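Local coordinates for SMC protein (Pyrococcus furiosus, PDB 3NWC), which probably helps condense and partition chromosomes, its hinge domain, the piece described here, mediating dimerization and binding DNA, at residues L108-V113 with T131-S136; E49-A54 with V150-E155. All coordinates share one frame; numbering follows the deposited sequence.

Contact 1 of 2, residues L108-V113 with T131-S136; sequences LPAVDV and TVIVNS
Leu108 and Pro109 pair with Ile133 and Val132 as two short antiparallel strands at one border of the mixed sheet in the SMC hinge domain. Three backbone hydrogen bonds join the segments. Leu108 and Ile133 form a hydrogen-bonded pair: Ile133 N gives a nearly straight bond of 2.8 Å to Leu108 O, and Leu108 N returns one of 3.2 Å to Ile133 O, lying in the carbonyl plane on a lone pair. Pro109, which has no N-H to offer, sits opposite Val132 in a non-hydrogen-bonded pair, where the ring costs the sheet no bond. The next link is Ala110 N to Thr131 O, 2.9 Å and almost linear at 174°, with the donor tilted from the carbonyl plane. The same oxygen takes a hydrogen bond from a water that in turn accepts one from Val111 N, so both the first amide of the 3-10 turn 110-112 and, through the water, the second are tied to Thr131.

Apolar contact is concentrated on the side of the sheet that holds Leu108 and Ile133. Ile133 CG1 stands anti to the carbonyl carbon (chi1 -55°) and passes over Leu108 O at 3.6 Å, while its CD1 carries on over Ala110 CA. Ala110 CB fits beside Thr131, 4.0 Å from Thr131 CB; Ile55 of helix 52-59 packs on this alanine as well. The hydroxyl of Thr131 is engaged elsewhere, hydrogen-bonded to Arg148. On the Pro109 and Val132 side, Val132 CG1, anti to its backbone N, comes within 3.5 Å of Leu108 N. Beyond the 3-10 turn the chain returns to the isoleucine, where Val113 CG2 and Ile133 CD1 meet tip to tip at 3.8 Å.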
loop_
_atom_site.group_PDB
_atom_site.type_symbol
_atom_site.label_atom_id
_atom_site.label_comp_id
_atom_site.label_asym_id
_atom_site.label_seq_id
_atom_site.Cartn_x
_atom_site.Cartn_y
_atom_site.Cartn_z
ATOM N N LEU A 108 11.415 -10.982 -17.099
ATOM C CA LEU A 108 10.188 -11.707 -17.385
ATOM C C LEU A 108 8.968 -10.982 -16.838
ATOM O O LEU A 108 8.846 -10.811 -15.620
ATOM C CB LEU A 108 10.283 -13.098 -16.751
ATOM C CG LEU A 108 9.076 -14.039 -16.760
ATOM C CD1 LEU A 108 8.720 -14.467 -18.194
ATOM C CD2 LEU A 108 9.384 -15.263 -15.908
ATOM N N PRO A 109 8.048 -10.564 -17.725
ATOM C CA PRO A 109 6.825 -9.915 -17.246
ATOM C C PRO A 109 6.058 -10.789 -16.262
ATOM O O PRO A 109 5.799 -11.966 -16.516
ATOM C CB PRO A 109 6.000 -9.738 -18.515
ATOM C CG PRO A 109 7.040 -9.557 -19.587
ATOM C CD PRO A 109 8.157 -10.509 -19.198
ATOM N N ALA A 110 5.673 -10.199 -15.136
ATOM C CA ALA A 110 4.988 -10.976 -14.117
ATOM C C ALA A 110 3.683 -11.581 -14.618
ATOM O O ALA A 110 3.302 -12.673 -14.208
ATOM C CB ALA A 110 4.742 -10.108 -12.855
ATOM N N VAL A 111 2.992 -10.882 -15.510
ATOM C CA VAL A 111 1.742 -11.399 -16.040
ATOM C C VAL A 111 1.948 -12.715 -16.789
ATOM O O VAL A 111 1.016 -13.491 -16.928
ATOM C CB VAL A 111 1.019 -10.398 -16.969
ATOM C CG1 VAL A 111 0.677 -9.120 -16.220
ATOM C CG2 VAL A 111 1.862 -10.101 -18.207
ATOM N N ASP A 112 3.166 -12.966 -17.258
ATOM C CA ASP A 112 3.440 -14.201 -17.996
ATOM C C ASP A 112 3.382 -15.438 -17.107
ATOM O O ASP A 112 3.247 -16.555 -17.604
ATOM C CB ASP A 112 4.802 -14.145 -18.659
ATOM C CG ASP A 112 4.820 -13.219 -19.852
ATOM O OD1 ASP A 112 3.771 -12.613 -20.148
ATOM O OD2 ASP A 112 5.888 -13.105 -20.471
ATOM N N VAL A 113 3.501 -15.246 -15.798
ATOM C CA VAL A 113 3.569 -16.401 -14.906
ATOM C C VAL A 113 2.311 -16.590 -14.059
ATOM O O VAL A 113 2.319 -17.347 -13.088
ATOM C CB VAL A 113 4.844 -16.394 -14.031
ATOM C CG1 VAL A 113 6.096 -16.356 -14.904
ATOM C CG2 VAL A 113 4.828 -15.228 -13.033
ATOM N N THR A 131 5.103 -4.924 -14.077
ATOM C CA THR A 131 6.088 -5.590 -13.234
ATOM C C THR A 131 6.920 -6.612 -14.001
ATOM O O THR A 131 6.392 -7.468 -14.693
ATOM C CB THR A 131 5.441 -6.290 -12.010
ATOM O OG1 THR A 131 4.687 -5.327 -11.277
ATOM C CG2 THR A 131 6.510 -6.870 -11.097
ATOM N N VAL A 132 8.228 -6.522 -13.815
ATOM C CA VAL A 132 9.156 -7.487 -14.353
ATOM C C VAL A 132 9.864 -8.237 -13.243
ATOM O O VAL A 132 10.230 -7.664 -12.209
ATOM C CB VAL A 132 10.184 -6.764 -15.269
ATOM C CG1 VAL A 132 11.187 -7.742 -15.828
ATOM C CG2 VAL A 132 9.452 -6.027 -16.379
ATOM N N ILE A 133 10.034 -9.540 -13.453
ATOM C CA ILE A 133 10.738 -10.389 -12.506
ATOM C C ILE A 133 12.189 -10.497 -12.947
ATOM O O ILE A 133 12.477 -10.818 -14.109
ATOM C CB ILE A 133 10.111 -11.788 -12.452
ATOM C CG1 ILE A 133 8.612 -11.684 -12.143
ATOM C CG2 ILE A 133 10.829 -12.660 -11.432
ATOM C CD1 ILE A 133 7.862 -13.004 -12.254
ATOM N N VAL A 134 13.091 -10.197 -12.022
ATOM C CA VAL A 134 14.524 -10.292 -12.249
ATOM C C VAL A 134 15.134 -11.205 -11.181
ATOM O O VAL A 134 14.525 -11.447 -10.134
ATOM C CB VAL A 134 15.189 -8.906 -12.208
ATOM C CG1 VAL A 134 14.455 -7.942 -13.144
ATOM C CG2 VAL A 134 15.189 -8.358 -10.796
ATOM N N ASN A 135 16.331 -11.713 -11.446
ATOM C CA ASN A 135 16.918 -12.746 -10.594
ATOM C C ASN A 135 17.507 -12.273 -9.263
ATOM O O ASN A 135 17.506 -13.025 -8.288
ATOM C CB ASN A 135 17.962 -13.548 -11.373
ATOM C CG ASN A 135 17.384 -14.202 -12.605
ATOM O OD1 ASN A 135 17.213 -13.559 -13.643
ATOM N ND2 ASN A 135 17.078 -15.491 -12.501
ATOM N N SER A 136 18.026 -11.049 -9.219
ATOM C CA SER A 136 18.628 -10.540 -7.983
ATOM C C SER A 136 18.703 -9.015 -7.909
ATOM O O SER A 136 18.344 -8.321 -8.856
ATOM C CB SER A 136 20.012 -11.161 -7.757
ATOM O OG SER A 136 20.666 -11.427 -8.983
HETATM O O HOH W 1 3.852 -7.886 -16.214
#

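Contact 2 of 2, residues E49-A54 with V150-E155; sequences EAYALA and VTIEGE
Ile152 lays its terminal methyl against the ring of Tyr51, the two side chains crossing obliquely. Ile152 CD1 is close to two neighbouring ring carbons, Tyr51 CD1 at 3.4 Å and Tyr51 CE1 almost as near. A chi1 of -77° sets Ile152 CG1 beside the backbone N, on the way to this methyl. Ile133 of strand 131-134 packs on both the isoleucine and the tyrosine.

Deeper in, Val150 packs against the first turn of helix 52-59. Its CG2 comes within 3.5 Å of Ala54 O, and its CG1 meets Ala54 CB at 4.0 Å; Val57 and Ala58 of the same helix also touch this valine. An alanine at Val150 would probably leave a gap beside Ala54 where the two methyls had been. Leu53 points toward the turn that follows the strand, its CD2 lying 3.4 Å from Glu153 O. Glu153 OE1, hydrogen-bonded to Ser6, is 4.1 Å from Leu53 CD2.

No direct hydrogen bond joins the segments; one water does the work. It donates to Ala50 O and to Ile152 O and accepts a hydrogen bond from Ala54 N at 3.0 Å, bridging the 3-10 turn, the helix start and the turn that follows the strand. Within that turn, Thr151 OG1 donates to Glu155 OE1 from above the carboxylate plane and accepts a hydrogen bond from Glu155 N at 2.9 Å. Thr151 to Gly154 form a type I beta turn, closed by Gly154 N bonding to Thr151 O, while Thr151 N bonds to Glu155 O. With Gly154 left-handed at phi 108°, where a CB would strike the preceding carbonyl oxygen, this is a type I turn with a G1 beta bulge, joining strands 148-151 and 156-157 as a hairpin.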
loop_
_atom_site.group_PDB
_atom_site.type_symbol
_atom_site.label_atom_id
_atom_site.label_comp_id
_atom_site.label_asym_id
_atom_site.label_seq_id
_atom_site.Cartn_x
_atom_site.Cartn_y
_atom_site.Cartn_z
ATOM N N GLU A 49 5.585 -22.451 -9.228
ATOM C CA GLU A 49 5.958 -22.226 -7.839
ATOM C C GLU A 49 7.239 -21.409 -7.676
ATOM O O GLU A 49 7.429 -20.759 -6.650
ATOM C CB GLU A 49 6.098 -23.575 -7.119
ATOM C CG GLU A 49 6.158 -23.493 -5.611
ATOM C CD GLU A 49 6.142 -24.867 -4.961
ATOM O OE1 GLU A 49 6.629 -25.832 -5.588
ATOM O OE2 GLU A 49 5.638 -24.979 -3.827
ATOM N N ALA A 50 8.120 -21.455 -8.671
ATOM C CA ALA A 50 9.358 -20.678 -8.635
ATOM C C ALA A 50 9.091 -19.177 -8.473
ATOM O O ALA A 50 9.936 -18.441 -7.952
ATOM C CB ALA A 50 10.194 -20.944 -9.889
ATOM N N TYR A 51 7.921 -18.725 -8.914
ATOM C CA TYR A 51 7.594 -17.295 -8.884
ATOM C C TYR A 51 6.557 -16.941 -7.832
ATOM O O TYR A 51 6.058 -15.811 -7.800
ATOM C CB TYR A 51 7.121 -16.814 -10.264
ATOM C CG TYR A 51 8.130 -17.125 -11.336
ATOM C CD1 TYR A 51 9.345 -16.464 -11.368
ATOM C CD2 TYR A 51 7.878 -18.099 -12.295
ATOM C CE1 TYR A 51 10.290 -16.760 -12.337
ATOM C CE2 TYR A 51 8.809 -18.396 -13.263
ATOM C CZ TYR A 51 10.010 -17.729 -13.280
ATOM O OH TYR A 51 10.943 -18.027 -14.249
ATOM N N ALA A 52 6.235 -17.898 -6.964
ATOM C CA ALA A 52 5.208 -17.662 -5.953
ATOM C C ALA A 52 5.525 -16.486 -5.044
ATOM O O ALA A 52 4.650 -15.684 -4.748
ATOM C CB ALA A 52 4.961 -18.906 -5.130
ATOM N N LEU A 53 6.760 -16.393 -4.577
ATOM C CA LEU A 53 7.149 -15.269 -3.725
ATOM C C LEU A 53 7.171 -13.956 -4.520
ATOM O O LEU A 53 6.677 -12.921 -4.071
ATOM C CB LEU A 53 8.508 -15.546 -3.057
ATOM C CG LEU A 53 9.105 -14.483 -2.123
ATOM C CD1 LEU A 53 8.159 -14.148 -0.950
ATOM C CD2 LEU A 53 10.449 -14.945 -1.593
ATOM N N ALA A 54 7.740 -13.997 -5.717
ATOM C CA ALA A 54 7.789 -12.791 -6.545
ATOM C C ALA A 54 6.406 -12.198 -6.799
ATOM O O ALA A 54 6.219 -10.979 -6.753
ATOM C CB ALA A 54 8.501 -13.104 -7.871
ATOM N N VAL A 150 10.531 -6.988 -9.421
ATOM C CA VAL A 150 10.512 -7.744 -8.177
ATOM C C VAL A 150 11.589 -8.804 -8.350
ATOM O O VAL A 150 11.717 -9.371 -9.428
ATOM C CB VAL A 150 9.120 -8.354 -7.899
ATOM C CG1 VAL A 150 8.654 -9.262 -9.070
ATOM C CG2 VAL A 150 9.118 -9.103 -6.588
ATOM N N THR A 151 12.399 -9.035 -7.326
ATOM C CA THR A 151 13.406 -10.093 -7.432
ATOM C C THR A 151 12.780 -11.411 -7.035
ATOM O O THR A 151 11.757 -11.439 -6.367
ATOM C CB THR A 151 14.653 -9.838 -6.568
ATOM O OG1 THR A 151 14.322 -9.961 -5.177
ATOM C CG2 THR A 151 15.228 -8.461 -6.850
ATOM N N ILE A 152 13.399 -12.509 -7.451
ATOM C CA ILE A 152 12.871 -13.819 -7.146
ATOM C C ILE A 152 12.803 -14.032 -5.634
ATOM O O ILE A 152 11.967 -14.774 -5.150
ATOM C CB ILE A 152 13.724 -14.931 -7.789
ATOM C CG1 ILE A 152 13.408 -15.025 -9.277
ATOM C CG2 ILE A 152 13.426 -16.270 -7.145
ATOM C CD1 ILE A 152 12.094 -15.725 -9.557
ATOM N N GLU A 153 13.680 -13.354 -4.901
ATOM C CA GLU A 153 13.754 -13.532 -3.454
ATOM C C GLU A 153 12.932 -12.511 -2.682
ATOM O O GLU A 153 12.862 -12.563 -1.448
ATOM C CB GLU A 153 15.209 -13.540 -2.991
ATOM C CG GLU A 153 15.955 -14.792 -3.444
ATOM C CD GLU A 153 15.229 -16.068 -3.053
ATOM O OE1 GLU A 153 14.405 -16.022 -2.117
ATOM O OE2 GLU A 153 15.479 -17.118 -3.680
ATOM N N GLY A 154 12.324 -11.577 -3.412
ATOM C CA GLY A 154 11.289 -10.744 -2.834
ATOM C C GLY A 154 11.587 -9.290 -2.538
ATOM O O GLY A 154 10.879 -8.667 -1.744
ATOM N N GLU A 155 12.631 -8.739 -3.140
ATOM C CA GLU A 155 12.800 -7.292 -3.094
ATOM C C GLU A 155 11.873 -6.659 -4.124
ATOM O O GLU A 155 11.598 -7.250 -5.168
ATOM C CB GLU A 155 14.252 -6.886 -3.336
ATOM C CG GLU A 155 15.183 -7.206 -2.185
ATOM C CD GLU A 155 15.699 -8.625 -2.214
ATOM O OE1 GLU A 155 15.858 -9.183 -3.322
ATOM O OE2 GLU A 155 15.957 -9.178 -1.122
HETATM O O HOH W 2 9.739 -16.081 -6.403
#

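Overall arrangement
The two contacts illustrate how neighbouring strands of one sheet can take different partners: an edge strand for one, a helix start for the other. The centres of contacts 1 and 2 lie about 9 Å apart. Strand 131-134 of contact 1 runs parallel to strand 148-151 of contact 2, probably hydrogen-bonded to it through Val132 O and Val150 N at 2.9 Å. Tyr51 spans both contacts, its OH packing on Leu108 CD2 at 3.6 Å and its ring on Val113. Along the chain, contact 1 is nested within the loop that contact 2 closes. The dimer partner comes in at contact 2, where Glu155 forms a salt bridge with Lys82 of the second subunit.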